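Local coordinates for putidaredoxin reductase (Pseudomonas putida, PDB 1Q1R), which uses bound FAD to pass electrons, probably from NADH, to the iron-sulfur protein putidaredoxin, which supplies the cytochrome P450cam monooxygenase, at residues 103-108 against 276-281; 5-10 against 26-31; 144-149 against 166-171. One frame throughout, in Å; residues are numbered along the deposited sequence.

Interaction 1 (103-108 against 276-281); sequences YDRLVL and DPLIMA
Strands 105-108 and 279-281 run parallel, 23° apart, and three backbone bonds join them: Leu106 N to Leu278 O (2.9 Å), Met280 N to Leu106 O and Leu108 N to Met280 O. On one face Leu106 and Ile279 lie side by side, CD2 of Leu106 4.0 Å from CG1 of Ile279, while CG2 of Ile279 reaches Leu108 CD1 at 3.8 Å. The other face carries Val107 and Met280; a bend at chi3 (-72°) brings Met280 CE to 3.6 Å from Val107 CG2, and helix 302-316 covers this methionine through Ile312 and Leu316. Leu278 CD1 lies at the edge of the Arg105 guanidinium, 4.0 Å from NE, and Leu278 CB is 3.7 Å from Asp104 O. Tyr103, just before its strand, has Leu106 CB over one ring face, and a water accepts a hydrogen bond from Tyr103 OH (2.8 Å) and donates one to Asp276 OD1 (2.8 Å). Arg88 salt-bridges that oxygen, and Asp276 OD2 accepts from Leu278 N in an Asx turn. Strand 279-281 is thus fastened to the FAD-binding sheet by its backbone and apolar packing on both faces, while the bonds at Asp276 tie down the preceding turn.

Interaction 2 (5-10 against 26-31); sequences DNVVIV and SGWEGN
Asn6 OD1 accepts from ND2 of Asn31 at 2.9 Å, with the donor nearly in line with the C=O of Asn6. Both asparagines have CG anti to their own carbonyl carbon, which sets the two side chains side by side and pointing the same way, their amide planes 41° apart. The bond lies close to the amide plane of Asn31, and the same OD1 rests 3.3 Å from Asn31 CB. An alanine in place of Asn6 would remove this acceptor and would probably leave the Asn31 amide without its mate and free to turn. One residue on, Val7 N donates to Asn31 O in an almost straight bond of 2.9 Å (177° at the hydrogen). The Trp28 indole packs against Val7 and the Asp5 carbonyl: NE1 lies 3.8 Å from Val7 CG1 and CZ2 3.4 Å from Asp5 O, both partners meeting the ring obliquely, while Leu23 of helix 14-25 touches Val7 and Trp28 alike. Asp5 O also meets Gly30 CA at 3.4 Å, where a beta carbon would clash with that oxygen. The pairing belongs to the beta-alpha-beta crossover that begins the FAD-binding Rossmann-type fold: strand 6-10 ends at Val10, which touches FAD, and helix 14-25 carries the chain back to strand 31-35. The polar bonds probably set where that strand enters beside 6-10, with the buried indole packed alongside.

Interaction 3 (144-149 against 166-171); sequences RQLIAD and ATAIKA
The C-terminal end of helix 159-170, which follows strand 151-155 in the second Rossmann-type unit of the chain, packs against the loop that leads into that strand. Leu146 faces the helix and carries most of the loop's share, with Ala171 as its main counterpart. With its CG anti to the carbonyl carbon (chi1 -68°) and the chain extended beyond it (chi2 -177°), its two methyls reach separate residues: CD1 comes to 4.2 Å from CG2 of Thr167, the side chains crossing at a slant, and CD2 lies 4.2 Å from CB of Ala168. Nearer the backbone, Leu146 CB stands 4.2 Å from Ala171 CB, and the same alanine methyl approaches Leu146 O at 4.0 Å. Leu146 is the centre of an inverse gamma turn.

Strand 151-155 and helix 159-170 begin a beta-alpha-beta crossover completed by strand 174-178. The turn between them carries a glycine pattern of the GxGxxG kind, consistent with the nucleotide-binding domain of glutathione reductase-like flavoproteins, where NADH would be expected to bind. The contact lies at the other end of this unit. Leu241 of strand 241-244 and Met173 also touch Leu146, which therefore packs between helix and sheet. The hydroxyl of Thr167 is turned to a different partner, Glu163 O one helical turn earlier, leaving its methyl for the leucine. At Ala171, the first residue past the helix, the carbonyl O meets Ala148 CA at 3.4 Å in a bent CA-H...O contact (124° at H), with Ala148 CB 3.7 Å from that oxygen.

Interactions 1 and 2 are neighbours, their centres 11 Å apart, in one parallel sheet where strand 105-108 lies between strands 6-10 and 279-281. They meet directly: Asp104 OD2 is probably hydrogen-bonded to Asn6 N (2.6 Å), and Val107 N to Val8 O. Interaction 3 stands apart, about 43 Å from interaction 1 and 44 Å from interaction 2 between centres, beside a second parallel sheet across the chain's centre. Along the sequence interaction 2 closes first; interaction 3 then falls between the two halves of interaction 1. The chain thus leaves the FAD-binding sheet after 105-108, builds the second unit, probably for NADH, and returns to add strand 279-281.

Interaction 1 (103-108 against 276-281)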
loop_
_atom_site.group_PDB
_atom_site.type_symbol
_atom_site.label_atom_id
_atom_site.label_comp_id
_atom_site.label_asym_id
_atom_site.label_seq_id
_atom_site.Cartn_x
_atom_site.Cartn_y
_atom_site.Cartn_z
ATOM N N TYR A 103 -3.407 -24.492 -16.005
ATOM C CA TYR A 103 -2.755 -24.366 -14.711
ATOM C C TYR A 103 -3.098 -25.509 -13.772
ATOM O O TYR A 103 -4.177 -26.099 -13.850
ATOM C CB TYR A 103 -3.145 -23.035 -14.053
ATOM C CG TYR A 103 -4.598 -22.932 -13.617
ATOM C CD1 TYR A 103 -5.051 -23.569 -12.459
ATOM C CD2 TYR A 103 -5.515 -22.187 -14.355
ATOM C CE1 TYR A 103 -6.382 -23.465 -12.048
ATOM C CE2 TYR A 103 -6.848 -22.074 -13.954
ATOM C CZ TYR A 103 -7.273 -22.716 -12.800
ATOM O OH TYR A 103 -8.589 -22.609 -12.405
ATOM N N ASP A 104 -2.159 -25.825 -12.890
ATOM C CA ASP A 104 -2.359 -26.857 -11.885
ATOM C C ASP A 104 -2.557 -26.061 -10.604
ATOM O O ASP A 104 -3.312 -26.453 -9.714
ATOM C CB ASP A 104 -1.125 -27.754 -11.775
ATOM C CG ASP A 104 -0.932 -28.626 -12.999
ATOM O OD1 ASP A 104 -1.864 -29.391 -13.329
ATOM O OD2 ASP A 104 0.143 -28.551 -13.631
ATOM N N ARG A 105 -1.873 -24.921 -10.546
ATOM C CA ARG A 105 -1.932 -23.994 -9.420
ATOM C C ARG A 105 -2.069 -22.575 -9.972
ATOM O O ARG A 105 -1.268 -22.147 -10.799
ATOM C CB ARG A 105 -0.659 -24.100 -8.569
ATOM C CG ARG A 105 -0.740 -25.114 -7.436
ATOM C CD ARG A 105 -1.098 -26.491 -7.945
ATOM N NE ARG A 105 -1.950 -27.211 -7.005
ATOM C CZ ARG A 105 -1.511 -27.837 -5.919
ATOM N NH1 ARG A 105 -0.216 -27.841 -5.629
ATOM N NH2 ARG A 105 -2.372 -28.456 -5.123
ATOM N N LEU A 106 -3.088 -21.858 -9.518
ATOM C CA LEU A 106 -3.325 -20.494 -9.968
ATOM C C LEU A 106 -3.187 -19.501 -8.812
ATOM O O LEU A 106 -3.727 -19.716 -7.723
ATOM C CB LEU A 106 -4.723 -20.386 -10.585
ATOM C CG LEU A 106 -5.143 -19.031 -11.160
ATOM C CD1 LEU A 106 -4.169 -18.607 -12.251
ATOM C CD2 LEU A 106 -6.562 -19.126 -11.707
ATOM N N VAL A 107 -2.455 -18.418 -9.054
ATOM C CA VAL A 107 -2.250 -17.385 -8.045
ATOM C C VAL A 107 -2.750 -16.047 -8.568
ATOM O O VAL A 107 -2.283 -15.559 -9.598
ATOM C CB VAL A 107 -0.756 -17.240 -7.677
ATOM C CG1 VAL A 107 -0.569 -16.098 -6.675
ATOM C CG2 VAL A 107 -0.232 -18.549 -7.100
ATOM N N LEU A 108 -3.707 -15.460 -7.860
ATOM C CA LEU A 108 -4.256 -14.174 -8.249
ATOM C C LEU A 108 -3.586 -13.050 -7.456
ATOM O O LEU A 108 -3.887 -12.832 -6.278
ATOM C CB LEU A 108 -5.771 -14.160 -8.024
ATOM C CG LEU A 108 -6.539 -15.262 -8.778
ATOM C CD1 LEU A 108 -8.029 -15.098 -8.544
ATOM C CD2 LEU A 108 -6.223 -15.191 -10.276
ATOM N N ASP A 276 -11.795 -21.773 -4.138
ATOM C CA ASP A 276 -11.306 -22.859 -4.977
ATOM C C ASP A 276 -9.907 -23.257 -4.529
ATOM O O ASP A 276 -8.984 -22.442 -4.538
ATOM C CB ASP A 276 -11.298 -22.423 -6.449
ATOM C CG ASP A 276 -10.807 -23.514 -7.388
ATOM O OD1 ASP A 276 -11.170 -23.473 -8.585
ATOM O OD2 ASP A 276 -10.053 -24.406 -6.943
ATOM N N PRO A 277 -9.736 -24.527 -4.132
ATOM C CA PRO A 277 -8.486 -25.130 -3.657
ATOM C C PRO A 277 -7.240 -24.852 -4.495
ATOM O O PRO A 277 -6.170 -24.586 -3.948
ATOM C CB PRO A 277 -8.818 -26.619 -3.622
ATOM C CG PRO A 277 -10.265 -26.619 -3.258
ATOM C CD PRO A 277 -10.818 -25.530 -4.146
ATOM N N LEU A 278 -7.375 -24.921 -5.815
ATOM C CA LEU A 278 -6.237 -24.699 -6.700
ATOM C C LEU A 278 -5.968 -23.219 -6.981
ATOM O O LEU A 278 -4.990 -22.882 -7.646
ATOM C CB LEU A 278 -6.441 -25.444 -8.031
ATOM C CG LEU A 278 -6.822 -26.933 -8.031
ATOM C CD1 LEU A 278 -5.882 -27.727 -7.135
ATOM C CD2 LEU A 278 -8.252 -27.087 -7.556
ATOM N N ILE A 279 -6.829 -22.340 -6.477
ATOM C CA ILE A 279 -6.660 -20.904 -6.699
ATOM C C ILE A 279 -6.376 -20.141 -5.407
ATOM O O ILE A 279 -7.146 -20.209 -4.447
ATOM C CB ILE A 279 -7.921 -20.277 -7.345
ATOM C CG1 ILE A 279 -8.291 -21.025 -8.630
ATOM C CG2 ILE A 279 -7.666 -18.803 -7.657
ATOM C CD1 ILE A 279 -9.615 -20.579 -9.231
ATOM N N MET A 280 -5.266 -19.409 -5.393
ATOM C CA MET A 280 -4.886 -18.613 -4.230
ATOM C C MET A 280 -4.907 -17.126 -4.596
ATOM O O MET A 280 -4.942 -16.774 -5.775
ATOM C CB MET A 280 -3.479 -19.004 -3.759
ATOM C CG MET A 280 -3.320 -20.469 -3.384
ATOM S SD MET A 280 -1.642 -20.890 -2.841
ATOM C CE MET A 280 -0.774 -20.812 -4.335
ATOM N N ALA A 281 -4.906 -16.261 -3.583
ATOM C CA ALA A 281 -4.886 -14.813 -3.795
ATOM C C ALA A 281 -3.759 -14.257 -2.926
ATOM O O ALA A 281 -3.410 -14.858 -1.909
ATOM C CB ALA A 281 -6.215 -14.190 -3.406
HETATM O O HOH W 1 -9.555 -24.526 -10.636
#

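Interaction 2 (5-10 against 26-31)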
loop_
_atom_site.group_PDB
_atom_site.type_symbol
_atom_site.label_atom_id
_atom_site.label_comp_id
_atom_site.label_asym_id
_atom_site.label_seq_id
_atom_site.Cartn_x
_atom_site.Cartn_y
_atom_site.Cartn_z
ATOM N N ASP A 5 3.786 -29.870 -12.569
ATOM C CA ASP A 5 2.708 -28.933 -12.293
ATOM C C ASP A 5 3.067 -27.528 -12.755
ATOM O O ASP A 5 4.148 -27.020 -12.452
ATOM C CB ASP A 5 2.387 -28.916 -10.798
ATOM C CG ASP A 5 1.806 -30.228 -10.316
ATOM O OD1 ASP A 5 2.521 -31.251 -10.367
ATOM O OD2 ASP A 5 0.630 -30.236 -9.890
ATOM N N ASN A 6 2.155 -26.910 -13.496
ATOM C CA ASN A 6 2.365 -25.558 -13.994
ATOM C C ASN A 6 1.616 -24.564 -13.118
ATOM O O ASN A 6 0.452 -24.774 -12.767
ATOM C CB ASN A 6 1.866 -25.429 -15.437
ATOM C CG ASN A 6 2.512 -26.430 -16.371
ATOM O OD1 ASN A 6 3.734 -26.569 -16.404
ATOM N ND2 ASN A 6 1.689 -27.131 -17.146
ATOM N N VAL A 7 2.289 -23.478 -12.762
ATOM C CA VAL A 7 1.667 -22.456 -11.940
ATOM C C VAL A 7 1.520 -21.173 -12.744
ATOM O O VAL A 7 2.457 -20.737 -13.412
ATOM C CB VAL A 7 2.498 -22.176 -10.663
ATOM C CG1 VAL A 7 3.930 -21.825 -11.035
ATOM C CG2 VAL A 7 1.863 -21.048 -9.868
ATOM N N VAL A 8 0.329 -20.588 -12.694
ATOM C CA VAL A 8 0.059 -19.341 -13.399
ATOM C C VAL A 8 -0.209 -18.247 -12.370
ATOM O O VAL A 8 -1.026 -18.416 -11.461
ATOM C CB VAL A 8 -1.166 -19.467 -14.331
ATOM C CG1 VAL A 8 -1.503 -18.112 -14.935
ATOM C CG2 VAL A 8 -0.874 -20.480 -15.433
ATOM N N ILE A 9 0.493 -17.131 -12.515
ATOM C CA ILE A 9 0.347 -16.007 -11.603
ATOM C C ILE A 9 -0.219 -14.822 -12.373
ATOM O O ILE A 9 0.391 -14.350 -13.325
ATOM C CB ILE A 9 1.720 -15.624 -10.998
ATOM C CG1 ILE A 9 2.322 -16.840 -10.282
ATOM C CG2 ILE A 9 1.566 -14.454 -10.041
ATOM C CD1 ILE A 9 3.789 -16.684 -9.901
ATOM N N VAL A 10 -1.393 -14.353 -11.969
ATOM C CA VAL A 10 -2.028 -13.220 -12.634
ATOM C C VAL A 10 -1.677 -11.931 -11.891
ATOM O O VAL A 10 -2.119 -11.705 -10.763
ATOM C CB VAL A 10 -3.562 -13.379 -12.672
ATOM C CG1 VAL A 10 -4.186 -12.216 -13.426
ATOM C CG2 VAL A 10 -3.932 -14.710 -13.327
ATOM N N SER A 26 12.304 -21.745 -3.392
ATOM C CA SER A 26 11.958 -22.784 -2.432
ATOM C C SER A 26 12.022 -24.192 -3.020
ATOM O O SER A 26 11.577 -25.151 -2.391
ATOM C CB SER A 26 10.563 -22.526 -1.862
ATOM O OG SER A 26 10.546 -21.329 -1.105
ATOM N N GLY A 27 12.562 -24.312 -4.231
ATOM C CA GLY A 27 12.696 -25.619 -4.848
ATOM C C GLY A 27 11.641 -26.048 -5.851
ATOM O O GLY A 27 11.531 -27.236 -6.155
ATOM N N TRP A 28 10.866 -25.104 -6.369
ATOM C CA TRP A 28 9.838 -25.438 -7.347
ATOM C C TRP A 28 10.513 -25.792 -8.673
ATOM O O TRP A 28 11.363 -25.049 -9.161
ATOM C CB TRP A 28 8.881 -24.257 -7.515
ATOM C CG TRP A 28 7.750 -24.502 -8.467
ATOM C CD1 TRP A 28 7.737 -24.250 -9.806
ATOM C CD2 TRP A 28 6.460 -25.036 -8.146
ATOM N NE1 TRP A 28 6.519 -24.588 -10.342
ATOM C CE2 TRP A 28 5.716 -25.074 -9.344
ATOM C CE3 TRP A 28 5.861 -25.485 -6.961
ATOM C CZ2 TRP A 28 4.398 -25.543 -9.395
ATOM C CZ3 TRP A 28 4.551 -25.954 -7.012
ATOM C CH2 TRP A 28 3.834 -25.977 -8.223
ATOM N N GLU A 29 10.136 -26.937 -9.241
ATOM C CA GLU A 29 10.715 -27.420 -10.498
ATOM C C GLU A 29 9.797 -27.251 -11.702
ATOM O O GLU A 29 10.254 -27.273 -12.845
ATOM C CB GLU A 29 11.086 -28.901 -10.367
ATOM C CG GLU A 29 12.238 -29.189 -9.415
ATOM C CD GLU A 29 13.588 -28.813 -10.001
ATOM O OE1 GLU A 29 13.795 -27.618 -10.310
ATOM O OE2 GLU A 29 14.442 -29.716 -10.152
ATOM N N GLY A 30 8.504 -27.093 -11.444
ATOM C CA GLY A 30 7.550 -26.933 -12.526
ATOM C C GLY A 30 7.705 -25.623 -13.274
ATOM O O GLY A 30 8.658 -24.876 -13.054
ATOM N N ASN A 31 6.760 -25.344 -14.165
ATOM C CA ASN A 31 6.783 -24.117 -14.949
ATOM C C ASN A 31 6.052 -22.991 -14.229
ATOM O O ASN A 31 5.028 -23.213 -13.578
ATOM C CB ASN A 31 6.141 -24.355 -16.313
ATOM C CG ASN A 31 6.943 -25.307 -17.169
ATOM O OD1 ASN A 31 8.000 -24.949 -17.692
ATOM N ND2 ASN A 31 6.455 -26.533 -17.306
#

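Interaction 3 (144-149 against 166-171)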
loop_
_atom_site.group_PDB
_atom_site.type_symbol
_atom_site.label_atom_id
_atom_site.label_comp_id
_atom_site.label_asym_id
_atom_site.label_seq_id
_atom_site.Cartn_x
_atom_site.Cartn_y
_atom_site.Cartn_z
ATOM N N ARG A 144 7.162 15.066 -14.635
ATOM C CA ARG A 144 7.487 16.032 -15.684
ATOM C C ARG A 144 6.810 17.369 -15.413
ATOM O O ARG A 144 7.280 18.412 -15.856
ATOM C CB ARG A 144 7.041 15.521 -17.066
ATOM C CG ARG A 144 7.865 14.353 -17.613
ATOM C CD ARG A 144 7.553 14.096 -19.089
ATOM N NE ARG A 144 6.150 13.753 -19.317
ATOM C CZ ARG A 144 5.657 12.519 -19.271
ATOM N NH1 ARG A 144 6.447 11.486 -19.008
ATOM N NH2 ARG A 144 4.362 12.315 -19.488
ATOM N N GLN A 145 5.707 17.332 -14.672
ATOM C CA GLN A 145 4.958 18.543 -14.369
ATOM C C GLN A 145 5.179 19.113 -12.970
ATOM O O GLN A 145 4.466 20.026 -12.558
ATOM C CB GLN A 145 3.470 18.284 -14.605
ATOM C CG GLN A 145 3.186 17.823 -16.032
ATOM C CD GLN A 145 1.731 17.516 -16.286
ATOM O OE1 GLN A 145 0.900 18.425 -16.392
ATOM N NE2 GLN A 145 1.407 16.229 -16.380
ATOM N N LEU A 146 6.145 18.581 -12.229
ATOM C CA LEU A 146 6.413 19.120 -10.893
ATOM C C LEU A 146 7.323 20.321 -11.112
ATOM O O LEU A 146 8.533 20.244 -10.942
ATOM C CB LEU A 146 7.091 18.067 -10.008
ATOM C CG LEU A 146 6.202 16.879 -9.625
ATOM C CD1 LEU A 146 6.972 15.954 -8.691
ATOM C CD2 LEU A 146 4.927 17.371 -8.940
ATOM N N ILE A 147 6.705 21.436 -11.483
ATOM C CA ILE A 147 7.412 22.666 -11.817
ATOM C C ILE A 147 7.330 23.783 -10.786
ATOM O O ILE A 147 6.246 24.139 -10.325
ATOM C CB ILE A 147 6.879 23.186 -13.158
ATOM C CG1 ILE A 147 7.024 22.077 -14.209
ATOM C CG2 ILE A 147 7.615 24.454 -13.572
ATOM C CD1 ILE A 147 6.156 22.269 -15.421
ATOM N N ALA A 148 8.483 24.350 -10.451
ATOM C CA ALA A 148 8.552 25.433 -9.478
ATOM C C ALA A 148 7.561 26.546 -9.793
ATOM O O ALA A 148 7.418 26.975 -10.944
ATOM C CB ALA A 148 9.973 25.998 -9.416
ATOM N N ASP A 149 6.872 26.996 -8.748
ATOM C CA ASP A 149 5.884 28.060 -8.827
ATOM C C ASP A 149 4.564 27.700 -9.506
ATOM O O ASP A 149 3.623 28.490 -9.489
ATOM C CB ASP A 149 6.506 29.309 -9.460
ATOM C CG ASP A 149 7.720 29.803 -8.683
ATOM O OD1 ASP A 149 7.649 29.854 -7.435
ATOM O OD2 ASP A 149 8.747 30.140 -9.312
ATOM N N ALA A 166 4.614 16.461 -0.167
ATOM C CA ALA A 166 5.969 16.703 0.325
ATOM C C ALA A 166 6.954 16.804 -0.838
ATOM O O ALA A 166 7.820 17.673 -0.855
ATOM C CB ALA A 166 6.395 15.583 1.272
ATOM N N THR A 167 6.811 15.917 -1.818
ATOM C CA THR A 167 7.699 15.930 -2.976
ATOM C C THR A 167 7.480 17.179 -3.831
ATOM O O THR A 167 8.445 17.783 -4.309
ATOM C CB THR A 167 7.499 14.666 -3.838
ATOM O OG1 THR A 167 7.772 13.512 -3.039
ATOM C CG2 THR A 167 8.455 14.667 -5.031
ATOM N N ALA A 168 6.221 17.574 -4.012
ATOM C CA ALA A 168 5.919 18.763 -4.804
ATOM C C ALA A 168 6.452 20.018 -4.110
ATOM O O ALA A 168 6.976 20.921 -4.763
ATOM C CB ALA A 168 4.414 18.889 -5.027
ATOM N N ILE A 169 6.302 20.075 -2.788
ATOM C CA ILE A 169 6.789 21.213 -2.011
ATOM C C ILE A 169 8.291 21.380 -2.200
ATOM O O ILE A 169 8.791 22.497 -2.356
ATOM C CB ILE A 169 6.484 21.032 -0.498
ATOM C CG1 ILE A 169 5.092 21.573 -0.197
ATOM C CG2 ILE A 169 7.524 21.763 0.354
ATOM C CD1 ILE A 169 4.939 23.063 -0.502
ATOM N N LYS A 170 9.003 20.258 -2.183
ATOM C CA LYS A 170 10.446 20.257 -2.354
ATOM C C LYS A 170 10.796 20.771 -3.756
ATOM O O LYS A 170 11.853 21.369 -3.962
ATOM C CB LYS A 170 10.988 18.836 -2.161
ATOM C CG LYS A 170 12.497 18.711 -2.309
ATOM C CD LYS A 170 13.234 19.344 -1.138
ATOM C CE LYS A 170 14.738 19.348 -1.380
ATOM N NZ LYS A 170 15.240 17.991 -1.725
ATOM N N ALA A 171 9.901 20.527 -4.711
ATOM C CA ALA A 171 10.093 20.970 -6.089
ATOM C C ALA A 171 9.687 22.439 -6.221
ATOM O O ALA A 171 9.638 22.994 -7.323
ATOM C CB ALA A 171 9.258 20.108 -7.033
#